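Local coordinates for protein packaging enzyme P4 (Pseudomonas phage phi13, PDB 4BLP) that hydrolyses NTPs as a hexameric RecA-like helicase motor that packages viral RNA into the cystovirus capsid, at the interface of chains A and B. Numbering follows the deposited sequence. Chains: chain A/B, Packaging enzyme P4.

Contacts 1 and 2 are two patches of the same interface between neighbouring P4 subunits, with the centres of their C-alpha atoms about 22 Å apart. They share no residue. Contact 1 sets loop residues of chain A and the start of helix 216-221 against helix 233-248, strand 290-295 and the loop at 275-277 of chain B. Contact 2 docks the short segment 120-123 of chain B on strand 73-78, loop residues around 112-114 and 192, and the start of helix 193-205 of chain A. Each chain presents different surfaces at the interface, a head-to-tail mode that suits the closed six-subunit ring of the deposited assembly.

Contact 1: the interface of chains A and B. Residues chain A 176-179, 216; chain B 240, 243-244, 275-277, 294.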
loop_
_atom_site.group_PDB
_atom_site.type_symbol
_atom_site.label_atom_id
_atom_site.label_comp_id
_atom_site.label_asym_id
_atom_site.label_seq_id
_atom_site.Cartn_x
_atom_site.Cartn_y
_atom_site.Cartn_z
ATOM N N GLU A 176 18.537 20.256 -8.879
ATOM C CA GLU A 176 19.985 20.086 -8.654
ATOM C C GLU A 176 20.494 21.036 -7.578
ATOM O O GLU A 176 19.934 22.129 -7.424
ATOM C CB GLU A 176 20.719 20.391 -9.963
ATOM C CG GLU A 176 20.414 19.362 -11.042
ATOM C CD GLU A 176 21.112 18.027 -10.875
ATOM O OE1 GLU A 176 21.989 17.896 -9.995
ATOM O OE2 GLU A 176 20.725 17.077 -11.579
ATOM N N PRO A 177 21.563 20.694 -6.839
ATOM C CA PRO A 177 22.076 21.651 -5.835
ATOM C C PRO A 177 22.742 22.866 -6.512
ATOM O O PRO A 177 23.397 22.722 -7.549
ATOM C CB PRO A 177 23.114 20.842 -5.041
ATOM C CG PRO A 177 23.551 19.764 -6.014
ATOM C CD PRO A 177 22.337 19.438 -6.835
ATOM N N GLY A 178 22.561 24.028 -5.908
ATOM C CA GLY A 178 23.123 25.294 -6.376
ATOM C C GLY A 178 24.614 25.173 -6.624
ATOM O O GLY A 178 25.326 24.550 -5.835
ATOM N N GLU A 179 25.080 25.752 -7.756
ATOM C CA GLU A 179 26.485 25.685 -8.130
ATOM C C GLU A 179 26.890 27.010 -8.790
ATOM O O GLU A 179 26.010 27.816 -9.094
ATOM C CB GLU A 179 26.678 24.497 -9.089
ATOM C CG GLU A 179 28.011 23.798 -8.918
ATOM C CD GLU A 179 28.035 22.349 -9.361
ATOM O OE1 GLU A 179 27.120 21.923 -10.102
ATOM O OE2 GLU A 179 28.977 21.633 -8.953
ATOM N N ARG A 216 16.303 14.881 -12.742
ATOM C CA ARG A 216 16.446 14.165 -11.462
ATOM C C ARG A 216 15.111 14.023 -10.721
ATOM O O ARG A 216 14.770 12.932 -10.256
ATOM C CB ARG A 216 17.377 15.015 -10.613
ATOM C CG ARG A 216 18.133 14.231 -9.653
ATOM C CD ARG A 216 19.267 15.107 -9.195
ATOM N NE ARG A 216 19.823 14.460 -8.031
ATOM C CZ ARG A 216 19.838 14.998 -6.828
ATOM N NH1 ARG A 216 19.395 16.238 -6.640
ATOM N NH2 ARG A 216 20.331 14.327 -5.812
ATOM N N THR B 240 18.373 18.019 -1.482
ATOM C CA THR B 240 18.553 19.094 -2.479
ATOM C C THR B 240 17.623 20.249 -2.148
ATOM O O THR B 240 18.030 21.393 -2.272
ATOM C CB THR B 240 18.360 18.568 -3.897
ATOM O OG1 THR B 240 19.406 17.573 -4.147
ATOM C CG2 THR B 240 18.458 19.693 -4.949
ATOM N N ASN B 243 19.075 22.028 0.818
ATOM C CA ASN B 243 20.276 22.691 0.330
ATOM C C ASN B 243 19.949 24.010 -0.383
ATOM O O ASN B 243 20.589 25.046 -0.140
ATOM C CB ASN B 243 21.011 21.759 -0.659
ATOM C CG ASN B 243 22.294 22.370 -1.132
ATOM O OD1 ASN B 243 23.320 22.232 -0.457
ATOM N ND2 ASN B 243 22.275 23.060 -2.279
ATOM N N ASN B 244 18.960 23.963 -1.292
ATOM C CA ASN B 244 18.672 25.107 -2.137
ATOM C C ASN B 244 17.914 26.206 -1.383
ATOM O O ASN B 244 18.031 27.379 -1.766
ATOM C CB ASN B 244 17.961 24.662 -3.411
ATOM C CG ASN B 244 18.903 23.956 -4.375
ATOM O OD1 ASN B 244 20.135 23.811 -4.105
ATOM N ND2 ASN B 244 18.370 23.487 -5.506
ATOM N N ALA B 275 25.940 14.266 -4.635
ATOM C CA ALA B 275 25.317 14.838 -5.838
ATOM C C ALA B 275 24.103 15.677 -5.482
ATOM O O ALA B 275 23.578 16.386 -6.350
ATOM C CB ALA B 275 24.906 13.716 -6.785
ATOM N N SER B 276 23.679 15.641 -4.204
ATOM C CA SER B 276 22.465 16.351 -3.791
ATOM C C SER B 276 22.705 17.651 -3.044
ATOM O O SER B 276 21.755 18.417 -2.854
ATOM C CB SER B 276 21.648 15.444 -2.858
ATOM O OG SER B 276 21.398 14.192 -3.479
ATOM N N VAL B 277 23.925 17.880 -2.548
ATOM C CA VAL B 277 24.156 18.999 -1.624
ATOM C C VAL B 277 25.407 19.786 -1.950
ATOM O O VAL B 277 26.221 19.338 -2.746
ATOM C CB VAL B 277 24.257 18.469 -0.159
ATOM C CG1 VAL B 277 22.921 17.823 0.300
ATOM C CG2 VAL B 277 25.424 17.474 0.001
ATOM N N ARG B 294 31.399 22.060 -3.026
ATOM C CA ARG B 294 31.136 23.000 -4.111
ATOM C C ARG B 294 31.554 24.342 -3.560
ATOM O O ARG B 294 30.901 24.852 -2.634
ATOM C CB ARG B 294 29.641 23.003 -4.512
ATOM C CG ARG B 294 29.139 21.659 -5.020
ATOM C CD ARG B 294 27.661 21.651 -5.368
ATOM N NE ARG B 294 27.173 20.260 -5.321
ATOM C CZ ARG B 294 27.203 19.403 -6.336
ATOM N NH1 ARG B 294 27.639 19.789 -7.529
ATOM N NH2 ARG B 294 26.782 18.158 -6.170
HETATM O O HOH W 1 24.563 24.565 -3.121
HETATM O O HOH W 2 23.204 15.720 -8.996
#
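The side-chain amide oxygen OD1 of B:Asn244 is gripped from opposite faces of its plane, by the backbone N of A:Gly178 at 3.0 Å and by ND2 of B:Asn243 at 2.9 Å. This subunit boundary of a RecA-type P4 NTPase illustrates how one carboxamide can read a stretch of neighbouring backbone. The same B:Asn244 sends ND2 to the carbonyl O of A:Glu176 at 2.8 Å, an almost straight bond (178° at H) that lies in the amide plane but meets the carbonyl from above its own plane. B:Asn244 thus spans A:Pro177, accepting on one side of it and donating on the other. B:Asn243, whose CG is anti to the backbone N (chi1 -177°), helps hold that carboxamide from within chain B, and its ND2 also reaches water 1, which touches the carbonyl O of A:Gly178.

The ring of A:Pro177 wedges between helix 233-248, which carries B:Asn243 and B:Asn244, and B:Arg294. Its CG lies over one face of the guanidinium, offset toward the rim, with CG and CZ of B:Arg294 3.7 Å apart, while CD packs by the carbonyl O of B:Ala275. The NE of B:Arg294 donates to the carbonyl O of B:Val277 in the guanidinium plane, which should fix the rotation of the group. A:Glu179 is poorly ordered; as modelled, its OE2 lies 2.7 Å from NH1 of B:Arg294 in a salt bridge, met from above the carboxylate plane, and the 77° between the two flat groups is tentative.

On the other flank, A:Arg216 reaches across with a chain extended from CG to NE. NH1 meets OG1 of B:Thr240 at 2.8 Å, in the guanidinium plane and nearly straight, and NH2 donates to OG of B:Ser276 at 2.6 Å through a more bent bond. The B:Thr240 hydroxyl donates a hydrogen bond to an in-plane lone pair of the B:Ser276 carbonyl O. Water 2 joins OE1 of A:Glu176 to the B:Ala275 carbonyl.

Contact 2: the interface of chains A and B. Residues chain A 73, 112, 114, 192-194; chain B 120-123.
B:Pro123 carries much of the contact, its ring set among A:Ile73, A:Val112, A:Asp192 and A:Thr194 as the segment 120-123 of chain B docks on its neighbour in the P4 ring. A:Val112 comes tip to tip with the ring, its CG2 3.6 Å from CD of B:Pro123, while A:Ile73 crosses the ring at a slant, CG2 3.7 Å from CB of B:Pro123. The A:Thr194 side chain crosses B:Pro123 at about a right angle, with CG2 against CD. The carbonyl O of B:Pro123 accepts from the backbone N of A:Leu193 at 3.0 Å, at the first turn of helix 193-205. A:Asp192 sits just before that helix, where a weak bond from A:Thr194 N suggests a capping role; its carboxylate flanks CA of B:Thr122, with A:Asp192 CG standing between the backbone N and carbonyl carbon (chi1 80°).

Farther along the segment, NE2 of A:Gln114 donates to the carbonyl O of B:Arg120 at 3.2 Å, from well above the carbonyl plane. A bend at chi2 (-59°) turns the A:Gln114 amide across the B:Arg120 chain, whose methylenes lie beside OE1; amide and guanidinium planes are 71° apart. Water 3 links N of A:Val112 to the carbonyl O of B:Ala121.

Behind this shell, the A:Thr194 hydroxyl OG1 positions the A:Asp192 carboxylate, donating at 2.6 Å to the syn lone pair of A:Asp192 OD2.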
loop_
_atom_site.group_PDB
_atom_site.type_symbol
_atom_site.label_atom_id
_atom_site.label_comp_id
_atom_site.label_asym_id
_atom_site.label_seq_id
_atom_site.Cartn_x
_atom_site.Cartn_y
_atom_site.Cartn_z
ATOM N N ILE A 73 0.299 12.395 -12.781
ATOM C CA ILE A 73 0.107 13.842 -12.765
ATOM C C ILE A 73 -0.609 14.309 -14.028
ATOM O O ILE A 73 -0.025 14.226 -15.109
ATOM C CB ILE A 73 1.474 14.601 -12.626
ATOM C CG1 ILE A 73 2.256 14.119 -11.359
ATOM C CG2 ILE A 73 1.247 16.146 -12.628
ATOM C CD1 ILE A 73 3.810 14.315 -11.571
ATOM N N VAL A 112 -1.412 22.177 -13.943
ATOM C CA VAL A 112 -2.191 20.993 -13.512
ATOM C C VAL A 112 -3.674 21.412 -13.501
ATOM O O VAL A 112 -4.027 22.359 -12.751
ATOM C CB VAL A 112 -1.752 20.502 -12.107
ATOM C CG1 VAL A 112 -2.664 19.349 -11.648
ATOM C CG2 VAL A 112 -0.295 20.063 -12.103
ATOM N N GLN A 114 -7.355 21.496 -12.322
ATOM C CA GLN A 114 -7.767 21.194 -10.961
ATOM C C GLN A 114 -9.144 20.573 -10.806
ATOM O O GLN A 114 -9.599 20.361 -9.672
ATOM C CB GLN A 114 -7.630 22.448 -10.075
ATOM C CG GLN A 114 -6.145 22.895 -9.916
ATOM C CD GLN A 114 -5.243 21.832 -9.299
ATOM O OE1 GLN A 114 -5.671 20.966 -8.524
ATOM N NE2 GLN A 114 -3.972 21.824 -9.654
ATOM N N ASP A 192 9.187 23.653 -9.999
ATOM C CA ASP A 192 8.372 22.416 -10.179
ATOM C C ASP A 192 8.343 21.967 -11.638
ATOM O O ASP A 192 8.885 22.631 -12.522
ATOM C CB ASP A 192 6.940 22.643 -9.649
ATOM C CG ASP A 192 6.057 23.392 -10.618
ATOM O OD1 ASP A 192 6.495 24.453 -11.125
ATOM O OD2 ASP A 192 4.976 22.854 -10.980
ATOM N N LEU A 193 7.674 20.845 -11.885
ATOM C CA LEU A 193 7.556 20.298 -13.234
ATOM C C LEU A 193 6.847 21.286 -14.191
ATOM O O LEU A 193 7.249 21.382 -15.358
ATOM C CB LEU A 193 6.744 18.980 -13.135
ATOM C CG LEU A 193 6.326 18.358 -14.484
ATOM C CD1 LEU A 193 7.561 17.857 -15.252
ATOM C CD2 LEU A 193 5.359 17.199 -14.209
ATOM N N THR A 194 5.760 21.966 -13.731
ATOM C CA THR A 194 5.013 22.839 -14.655
ATOM C C THR A 194 5.844 24.043 -15.054
ATOM O O THR A 194 5.853 24.418 -16.235
ATOM C CB THR A 194 3.626 23.293 -14.077
ATOM O OG1 THR A 194 3.834 24.125 -12.951
ATOM C CG2 THR A 194 2.703 22.113 -13.704
ATOM N N ARG B 120 -0.883 20.581 -4.902
ATOM C CA ARG B 120 -1.615 20.153 -6.113
ATOM C C ARG B 120 -1.261 20.928 -7.405
ATOM O O ARG B 120 -1.419 20.363 -8.488
ATOM C CB ARG B 120 -3.132 20.227 -5.886
ATOM C CG ARG B 120 -3.677 21.643 -5.700
ATOM C CD ARG B 120 -5.173 21.540 -5.425
ATOM N NE ARG B 120 -5.790 22.855 -5.234
ATOM C CZ ARG B 120 -5.864 23.470 -4.054
ATOM N NH1 ARG B 120 -5.313 22.920 -2.974
ATOM N NH2 ARG B 120 -6.510 24.631 -3.940
ATOM N N ALA B 121 -0.786 22.169 -7.298
ATOM C CA ALA B 121 -0.470 22.969 -8.503
ATOM C C ALA B 121 1.015 22.912 -8.824
ATOM O O ALA B 121 1.434 23.456 -9.841
ATOM C CB ALA B 121 -0.915 24.416 -8.297
ATOM N N THR B 122 1.798 22.241 -7.978
ATOM C CA THR B 122 3.268 22.183 -8.111
ATOM C C THR B 122 3.759 20.745 -7.988
ATOM O O THR B 122 4.412 20.375 -6.992
ATOM C CB THR B 122 3.945 23.085 -7.020
ATOM O OG1 THR B 122 3.497 22.668 -5.732
ATOM C CG2 THR B 122 3.685 24.585 -7.218
ATOM N N PRO B 123 3.512 19.923 -9.023
ATOM C CA PRO B 123 4.015 18.549 -8.994
ATOM C C PRO B 123 5.541 18.534 -9.098
ATOM O O PRO B 123 6.123 19.392 -9.765
ATOM C CB PRO B 123 3.386 17.898 -10.243
ATOM C CG PRO B 123 3.100 19.062 -11.176
ATOM C CD PRO B 123 2.790 20.233 -10.278
HETATM O O HOH W 3 -0.074 24.041 -12.113
#